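Local atomic coordinates of serine proteinase inhibitor 1 (PDB entry 6BJ5), a protein that inhibits serine proteases as a member of the serpin family and is important in the virulence of myxoma virus. Residues A[44-49]-A[74-79]; A[48-53]-A[88-93]. All blocks are in the same frame, centred on the assembly; numbering follows the deposited sequence.

Contact 1 of 2, residues A[44-49]-A[74-79]; sequences LSVLRI and ALRELF
Val-46 and Arg-76 pass alongside each other in opposite directions, the valine reaching from the helix toward the strand and the arginine from the strand toward the helix. The touching branch of Val-46 is CG2, which lies over one face of the guanidinium, offset toward its rim. Its closest approach, 3.8 Å from Val-46 CG2 to Arg-76 NE, belongs to this overlap. The same methyl is 4.2 Å from Arg-76 CB, so it follows the arginine from its root to its head group. On Val-46, CG1 is anti to the backbone N (chi1 173°), which leaves CG2 beside that N. On Arg-76, CG lies opposite its own carbonyl carbon (chi1 -66°), and bends at chi2 and chi3 then bring the guanidinium up against Ser-45 and Val-46. Ser-45 meets this group obliquely, with 3.7 Å between Ser-45 CB and Arg-76 NH1. Its hydroxyl is not part of a bond here: Ser-45 OG stands 3.8 Å from Arg-76 NH1 and is hydrogen-bonded to Pro-62 O instead. The helix is 37-49, helix B of the serpin fold, and the strand is 73-81 of the large central sheet A. The nearest CA atoms, of Val-46 and Arg-76, are 7.8 Å apart, so the contact is made by side chains. All three touching residues are buried, and the charged head is held there by a hydrogen bond from Arg-76 NH1 to Ser-42 O, one turn back on the same helix, with a long, weak ion pair to Glu-67. Phe-94 and Leu-144 add apolar contacts to Val-46.

Contact 2 of 2, residues A[48-53]-A[88-93]; sequences RIAAGG and PEFTAE
Phe-90 reaches from helix 88-98 to the backbone of Ile-49 and Ala-50, and its ring can be followed atom by atom. CB leaves the helix in the direction of segment 48-53, and CG lies opposite the backbone N (chi1 167°), which carries the ring outward. CD1 comes next: it is 3.8 Å from Ile-49 O, and this carbonyl oxygen stands at the ring edge, near the ring plane. Such a placement sets a partly negative oxygen against the ring's hydrogens, probably a mildly favourable arrangement, though no hydrogen bond is formed. Further out, CE1 is the atom most engaged, 3.6 Å from Ala-50 CB, which approaches the ring obliquely, 3.6 Å also from Ala-50 CA, and 4.2 Å from Ile-49 CG2. At the tip, CZ is 4.1 Å from Ala-50 CB and also packs on Leu-78 CD2. Beside the ring, one helical turn on, Glu-93 adds its aliphatic part: Glu-93 CG is 3.6 Å from Ile-49 CG2, the two side chains crossing at about a right angle. With chi2 bent (88°), the carboxylate stays beside Ile-49, Glu-93 OE2 4.1 Å from Ile-49 CD1, and makes a long, weak ion pair with Arg-97. On the other segment, the bond from Ala-51 N to Arg-48 O closes a turn that holds Ile-49 and Ala-50, the two residues facing Phe-90. The contact thus joins the end of helix 37-49 (helix B) and its following turn to the start of helix 88-98 (helix E of the serpin fold), with Phe-279 and Ala-282 of a loop packed against Ala-50, Ala-282 also touching Phe-90, and strand 73-81 of sheet A meeting the tip of Phe-90 through Leu-78.

In the fold
Both contacts start from helix 37-49 and share Arg-48 and Ile-49; their centres lie about 11 Å apart, on the same side of the chain's centre. From that helix, contact 1 goes to strand 73-81 and contact 2 to helix 88-98, the next helix after that strand. Strand 73-81 and helix 88-98 also meet each other, so the three elements pack mutually. Contact 1 is the deeper, about 13 Å from the chain centre against about 23 Å. Strand 73-81 belongs to the large mixed sheet, where strand 305-314 lies between 142-153 and 293-302, consistent with an inserted reactive-centre loop as in cleaved serpins.

Contact 1 of 2, residues A[44-49]-A[74-79]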
ATOM      1  N   LEU A  44      -0.753  -6.270 -10.251  1.00 26.73           N
ATOM      2  CA  LEU A  44      -1.087  -7.643 -10.611  1.00 15.16           C
ATOM      3  C   LEU A  44      -2.203  -7.685 -11.649  1.00 19.34           C
ATOM      4  O   LEU A  44      -2.222  -8.568 -12.519  1.00  9.72           O
ATOM      5  CB  LEU A  44      -1.512  -8.419  -9.368  1.00 16.42           C
ATOM      6  CG  LEU A  44      -0.511  -8.666  -8.248  1.00 21.41           C
ATOM      7  CD1 LEU A  44      -1.152  -9.513  -7.154  1.00 12.55           C
ATOM      8  CD2 LEU A  44       0.710  -9.359  -8.795  1.00 11.08           C
ATOM      9  N   SER A  45      -3.141  -6.740 -11.570  1.00 19.43           N
ATOM     10  CA  SER A  45      -4.257  -6.710 -12.509  1.00 23.26           C
ATOM     11  C   SER A  45      -3.777  -6.424 -13.930  1.00 32.80           C
ATOM     12  O   SER A  45      -4.249  -7.043 -14.893  1.00 32.99           O
ATOM     13  CB  SER A  45      -5.273  -5.670 -12.036  1.00 31.55           C
ATOM     14  OG  SER A  45      -6.408  -5.591 -12.871  1.00 35.21           O
ATOM     15  N   VAL A  46      -2.808  -5.516 -14.073  1.00 37.00           N
ATOM     16  CA  VAL A  46      -2.171  -5.283 -15.369  1.00 17.91           C
ATOM     17  C   VAL A  46      -1.396  -6.518 -15.805  1.00 20.93           C
ATOM     18  O   VAL A  46      -1.556  -6.999 -16.933  1.00 26.51           O
ATOM     19  CB  VAL A  46      -1.258  -4.047 -15.296  1.00 27.96           C
ATOM     20  CG1 VAL A  46      -0.456  -3.899 -16.579  1.00 21.46           C
ATOM     21  CG2 VAL A  46      -2.089  -2.792 -15.029  1.00 15.90           C
ATOM     22  N   LEU A  47      -0.555  -7.067 -14.909  1.00 30.57           N
ATOM     23  CA  LEU A  47       0.232  -8.267 -15.214  1.00 29.10           C
ATOM     24  C   LEU A  47      -0.637  -9.388 -15.745  1.00 35.84           C
ATOM     25  O   LEU A  47      -0.160 -10.261 -16.476  1.00 44.44           O
ATOM     26  CB  LEU A  47       0.947  -8.758 -13.957  1.00 25.20           C
ATOM     27  CG  LEU A  47       1.883  -9.960 -14.106  1.00 24.68           C
ATOM     28  CD1 LEU A  47       3.038  -9.613 -15.005  1.00 26.82           C
ATOM     29  CD2 LEU A  47       2.417 -10.421 -12.772  1.00 24.87           C
ATOM     30  N   ARG A  48      -1.908  -9.358 -15.403  1.00 38.32           N
ATOM     31  CA  ARG A  48      -2.834 -10.418 -15.735  1.00 42.69           C
ATOM     32  C   ARG A  48      -3.255 -10.339 -17.203  1.00 40.97           C
ATOM     33  O   ARG A  48      -3.507 -11.369 -17.835  1.00 28.96           O
ATOM     34  CB  ARG A  48      -3.988 -10.314 -14.741  1.00 36.99           C
ATOM     35  CG  ARG A  48      -5.046 -11.296 -14.844  1.00 30.93           C
ATOM     36  CD  ARG A  48      -6.025 -11.079 -13.708  1.00 24.02           C
ATOM     37  NE  ARG A  48      -7.277 -11.707 -14.087  1.00 38.60           N
ATOM     38  CZ  ARG A  48      -7.500 -13.010 -14.002  1.00 37.48           C
ATOM     39  NH1 ARG A  48      -6.553 -13.829 -13.524  1.00 25.63           N
ATOM     40  NH2 ARG A  48      -8.668 -13.486 -14.414  1.00 29.81           N
ATOM     41  N   ILE A  49      -3.292  -9.133 -17.771  1.00 39.97           N
ATOM     42  CA  ILE A  49      -3.613  -8.962 -19.178  1.00 31.38           C
ATOM     43  C   ILE A  49      -2.553  -9.609 -20.053  1.00 31.07           C
ATOM     44  O   ILE A  49      -2.823  -9.952 -21.202  1.00 37.49           O
ATOM     45  CB  ILE A  49      -3.745  -7.452 -19.487  1.00 41.87           C
ATOM     46  CG1 ILE A  49      -4.850  -6.826 -18.634  1.00 42.89           C
ATOM     47  CG2 ILE A  49      -4.021  -7.202 -20.957  1.00 30.26           C
ATOM     48  CD1 ILE A  49      -6.208  -7.414 -18.905  1.00 40.29           C
ATOM     49  N   ALA A  74      -3.850   7.456  -9.324  1.00 34.18           N
ATOM     50  CA  ALA A  74      -3.322   6.126  -9.569  1.00 36.62           C
ATOM     51  C   ALA A  74      -2.783   6.093 -10.985  1.00 39.61           C
ATOM     52  O   ALA A  74      -3.329   6.745 -11.875  1.00 54.94           O
ATOM     53  CB  ALA A  74      -4.397   5.044  -9.384  1.00 36.65           C
ATOM     54  N   LEU A  75      -1.711   5.335 -11.199  1.00 39.18           N
ATOM     55  CA  LEU A  75      -1.062   5.332 -12.506  1.00 34.50           C
ATOM     56  C   LEU A  75      -0.531   3.941 -12.824  1.00 32.84           C
ATOM     57  O   LEU A  75      -0.075   3.215 -11.935  1.00 47.88           O
ATOM     58  CB  LEU A  75       0.056   6.382 -12.566  1.00 37.39           C
ATOM     59  CG  LEU A  75       0.961   6.447 -13.800  1.00 52.18           C
ATOM     60  CD1 LEU A  75       1.504   7.834 -13.965  1.00 60.37           C
ATOM     61  CD2 LEU A  75       2.140   5.480 -13.680  1.00 59.73           C
ATOM     62  N   ARG A  76      -0.594   3.577 -14.108  1.00 25.72           N
ATOM     63  CA  ARG A  76      -0.174   2.251 -14.558  1.00 33.39           C
ATOM     64  C   ARG A  76       0.536   2.356 -15.900  1.00 35.43           C
ATOM     65  O   ARG A  76      -0.047   2.827 -16.883  1.00 28.67           O
ATOM     66  CB  ARG A  76      -1.363   1.300 -14.658  1.00 27.47           C
ATOM     67  CG  ARG A  76      -1.969   0.991 -13.321  1.00 36.96           C
ATOM     68  CD  ARG A  76      -3.472   0.920 -13.435  1.00 45.68           C
ATOM     69  NE  ARG A  76      -3.920  -0.283 -12.770  1.00 55.55           N
ATOM     70  CZ  ARG A  76      -5.091  -0.850 -12.961  1.00 58.27           C
ATOM     71  NH1 ARG A  76      -5.384  -1.962 -12.312  1.00 71.85           N
ATOM     72  NH2 ARG A  76      -5.942  -0.305 -13.806  1.00 58.69           N
ATOM     73  N   GLU A  77       1.788   1.895 -15.930  1.00 32.59           N
ATOM     74  CA  GLU A  77       2.632   1.949 -17.110  1.00 28.25           C
ATOM     75  C   GLU A  77       3.346   0.612 -17.208  1.00 25.89           C
ATOM     76  O   GLU A  77       3.579  -0.055 -16.192  1.00 21.01           O
ATOM     77  CB  GLU A  77       3.683   3.085 -17.045  1.00 28.25           C
ATOM     78  CG  GLU A  77       3.122   4.483 -16.824  1.00 32.58           C
ATOM     79  CD  GLU A  77       2.175   4.948 -17.919  1.00 42.67           C
ATOM     80  OE1 GLU A  77       2.471   4.769 -19.120  1.00 43.72           O
ATOM     81  OE2 GLU A  77       1.106   5.481 -17.570  1.00 48.94           O
ATOM     82  N   LEU A  78       3.667   0.222 -18.441  1.00 23.17           N
ATOM     83  CA  LEU A  78       4.451  -0.969 -18.724  1.00 19.97           C
ATOM     84  C   LEU A  78       5.606  -0.576 -19.641  1.00 22.79           C
ATOM     85  O   LEU A  78       5.400   0.073 -20.671  1.00 21.76           O
ATOM     86  CB  LEU A  78       3.576  -2.060 -19.364  1.00 21.55           C
ATOM     87  CG  LEU A  78       4.280  -3.338 -19.830  1.00 28.10           C
ATOM     88  CD1 LEU A  78       4.975  -4.063 -18.673  1.00 29.05           C
ATOM     89  CD2 LEU A  78       3.309  -4.262 -20.549  1.00 20.86           C
ATOM     90  N   PHE A  79       6.817  -0.960 -19.270  1.00 29.52           N
ATOM     91  CA  PHE A  79       8.013  -0.636 -20.039  1.00 29.57           C
ATOM     92  C   PHE A  79       8.589  -1.949 -20.540  1.00 31.16           C
ATOM     93  O   PHE A  79       9.157  -2.722 -19.758  1.00 33.51           O
ATOM     94  CB  PHE A  79       9.026   0.107 -19.171  1.00 38.91           C
ATOM     95  CG  PHE A  79       8.503   1.386 -18.622  1.00 46.81           C
ATOM     96  CD1 PHE A  79       8.606   2.558 -19.344  1.00 38.32           C
ATOM     97  CD2 PHE A  79       7.842   1.404 -17.400  1.00 47.10           C
ATOM     98  CE1 PHE A  79       8.086   3.735 -18.843  1.00 41.61           C
ATOM     99  CE2 PHE A  79       7.322   2.575 -16.896  1.00 42.11           C
ATOM    100  CZ  PHE A  79       7.442   3.743 -17.619  1.00 44.37           C
TER

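Contact 2 of 2, residues A[48-53]-A[88-93]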
ATOM      1  N   ARG A  48      -1.908  -9.358 -15.403  1.00 38.32           N
ATOM      2  CA  ARG A  48      -2.834 -10.418 -15.735  1.00 42.69           C
ATOM      3  C   ARG A  48      -3.255 -10.339 -17.203  1.00 40.97           C
ATOM      4  O   ARG A  48      -3.507 -11.369 -17.835  1.00 28.96           O
ATOM      5  CB  ARG A  48      -3.988 -10.314 -14.741  1.00 36.99           C
ATOM      6  CG  ARG A  48      -5.046 -11.296 -14.844  1.00 30.93           C
ATOM      7  CD  ARG A  48      -6.025 -11.079 -13.708  1.00 24.02           C
ATOM      8  NE  ARG A  48      -7.277 -11.707 -14.087  1.00 38.60           N
ATOM      9  CZ  ARG A  48      -7.500 -13.010 -14.002  1.00 37.48           C
ATOM     10  NH1 ARG A  48      -6.553 -13.829 -13.524  1.00 25.63           N
ATOM     11  NH2 ARG A  48      -8.668 -13.486 -14.414  1.00 29.81           N
ATOM     12  N   ILE A  49      -3.292  -9.133 -17.771  1.00 39.97           N
ATOM     13  CA  ILE A  49      -3.613  -8.962 -19.178  1.00 31.38           C
ATOM     14  C   ILE A  49      -2.553  -9.609 -20.053  1.00 31.07           C
ATOM     15  O   ILE A  49      -2.823  -9.952 -21.202  1.00 37.49           O
ATOM     16  CB  ILE A  49      -3.745  -7.452 -19.487  1.00 41.87           C
ATOM     17  CG1 ILE A  49      -4.850  -6.826 -18.634  1.00 42.89           C
ATOM     18  CG2 ILE A  49      -4.021  -7.202 -20.957  1.00 30.26           C
ATOM     19  CD1 ILE A  49      -6.208  -7.414 -18.905  1.00 40.29           C
ATOM     20  N   ALA A  50      -1.359  -9.833 -19.521  1.00 27.87           N
ATOM     21  CA  ALA A  50      -0.297 -10.480 -20.269  1.00 32.47           C
ATOM     22  C   ALA A  50      -0.235 -11.990 -20.060  1.00 31.58           C
ATOM     23  O   ALA A  50       0.437 -12.682 -20.838  1.00 31.60           O
ATOM     24  CB  ALA A  50       1.056  -9.863 -19.887  1.00 22.19           C
ATOM     25  N   ALA A  51      -0.887 -12.519 -19.028  1.00 28.66           N
ATOM     26  CA  ALA A  51      -0.719 -13.919 -18.663  1.00 36.22           C
ATOM     27  C   ALA A  51      -1.763 -14.813 -19.339  1.00 35.74           C
ATOM     28  O   ALA A  51      -2.794 -14.358 -19.844  1.00 29.22           O
ATOM     29  CB  ALA A  51      -0.797 -14.091 -17.143  1.00 30.61           C
ATOM     30  N   GLY A  52      -1.467 -16.108 -19.372  1.00 38.63           N
ATOM     31  CA  GLY A  52      -2.434 -17.078 -19.840  1.00 31.16           C
ATOM     32  C   GLY A  52      -2.338 -18.355 -19.030  1.00 31.21           C
ATOM     33  O   GLY A  52      -1.377 -18.574 -18.280  1.00 30.73           O
ATOM     34  N   GLY A  53      -3.377 -19.186 -19.165  1.00 24.88           N
ATOM     35  CA  GLY A  53      -3.308 -20.516 -18.580  1.00 21.67           C
ATOM     36  C   GLY A  53      -3.276 -20.506 -17.062  1.00 30.28           C
ATOM     37  O   GLY A  53      -4.055 -19.811 -16.395  1.00 24.05           O
ATOM     38  N   PRO A  88       0.536  -7.659 -31.365  1.00 50.06           N
ATOM     39  CA  PRO A  88      -0.171  -6.373 -31.477  1.00 49.84           C
ATOM     40  C   PRO A  88      -1.487  -6.327 -30.716  1.00 57.32           C
ATOM     41  O   PRO A  88      -1.882  -5.247 -30.254  1.00 62.19           O
ATOM     42  CB  PRO A  88      -0.359  -6.215 -32.996  1.00 40.47           C
ATOM     43  CG  PRO A  88      -0.212  -7.606 -33.552  1.00 30.96           C
ATOM     44  CD  PRO A  88       0.792  -8.287 -32.675  1.00 26.44           C
ATOM     45  N   GLU A  89      -2.163  -7.469 -30.536  1.00 63.80           N
ATOM     46  CA  GLU A  89      -3.424  -7.468 -29.795  1.00 65.26           C
ATOM     47  C   GLU A  89      -3.214  -7.243 -28.310  1.00 54.53           C
ATOM     48  O   GLU A  89      -4.137  -6.789 -27.631  1.00 64.19           O
ATOM     49  CB  GLU A  89      -4.201  -8.771 -30.004  1.00 67.96           C
ATOM     50  CG  GLU A  89      -4.209  -9.288 -31.436  1.00 82.32           C
ATOM     51  CD  GLU A  89      -2.982 -10.122 -31.787  1.00 91.30           C
ATOM     52  OE1 GLU A  89      -3.137 -11.123 -32.519  1.00 90.58           O
ATOM     53  OE2 GLU A  89      -1.868  -9.791 -31.320  1.00 95.72           O
ATOM     54  N   PHE A  90      -2.006  -7.472 -27.807  1.00 39.82           N
ATOM     55  CA  PHE A  90      -1.747  -7.175 -26.411  1.00 36.60           C
ATOM     56  C   PHE A  90      -1.618  -5.675 -26.218  1.00 39.68           C
ATOM     57  O   PHE A  90      -2.281  -5.095 -25.351  1.00 40.79           O
ATOM     58  CB  PHE A  90      -0.471  -7.891 -25.945  1.00 30.69           C
ATOM     59  CG  PHE A  90       0.031  -7.408 -24.625  1.00 30.90           C
ATOM     60  CD1 PHE A  90      -0.509  -7.884 -23.443  1.00 43.83           C
ATOM     61  CD2 PHE A  90       1.024  -6.442 -24.561  1.00 29.04           C
ATOM     62  CE1 PHE A  90      -0.054  -7.414 -22.209  1.00 41.50           C
ATOM     63  CE2 PHE A  90       1.486  -5.968 -23.337  1.00 28.42           C
ATOM     64  CZ  PHE A  90       0.947  -6.454 -22.161  1.00 33.20           C
ATOM     65  N   THR A  91      -0.845  -5.017 -27.088  1.00 34.70           N
ATOM     66  CA  THR A  91      -0.655  -3.584 -26.941  1.00 40.27           C
ATOM     67  C   THR A  91      -1.940  -2.837 -27.261  1.00 37.95           C
ATOM     68  O   THR A  91      -2.173  -1.745 -26.732  1.00 37.38           O
ATOM     69  CB  THR A  91       0.510  -3.115 -27.818  1.00 45.38           C
ATOM     70  OG1 THR A  91       0.319  -3.568 -29.162  1.00 44.50           O
ATOM     71  CG2 THR A  91       1.820  -3.699 -27.294  1.00 39.79           C
ATOM     72  N   ALA A  92      -2.765  -3.386 -28.151  1.00 45.10           N
ATOM     73  CA  ALA A  92      -4.089  -2.810 -28.370  1.00 49.75           C
ATOM     74  C   ALA A  92      -4.950  -2.968 -27.124  1.00 54.41           C
ATOM     75  O   ALA A  92      -5.500  -1.987 -26.605  1.00 49.51           O
ATOM     76  CB  ALA A  92      -4.761  -3.474 -29.574  1.00 38.45           C
ATOM     77  N   GLU A  93      -5.050  -4.207 -26.622  1.00 52.54           N
ATOM     78  CA  GLU A  93      -5.787  -4.472 -25.395  1.00 46.63           C
ATOM     79  C   GLU A  93      -5.235  -3.640 -24.249  1.00 47.70           C
ATOM     80  O   GLU A  93      -5.990  -2.998 -23.512  1.00 53.48           O
ATOM     81  CB  GLU A  93      -5.699  -5.964 -25.066  1.00 45.14           C
ATOM     82  CG  GLU A  93      -6.174  -6.356 -23.674  1.00 57.48           C
ATOM     83  CD  GLU A  93      -7.664  -6.639 -23.601  1.00 61.64           C
ATOM     84  OE1 GLU A  93      -8.307  -6.695 -24.673  1.00 60.21           O
ATOM     85  OE2 GLU A  93      -8.189  -6.802 -22.472  1.00 63.03           O
TER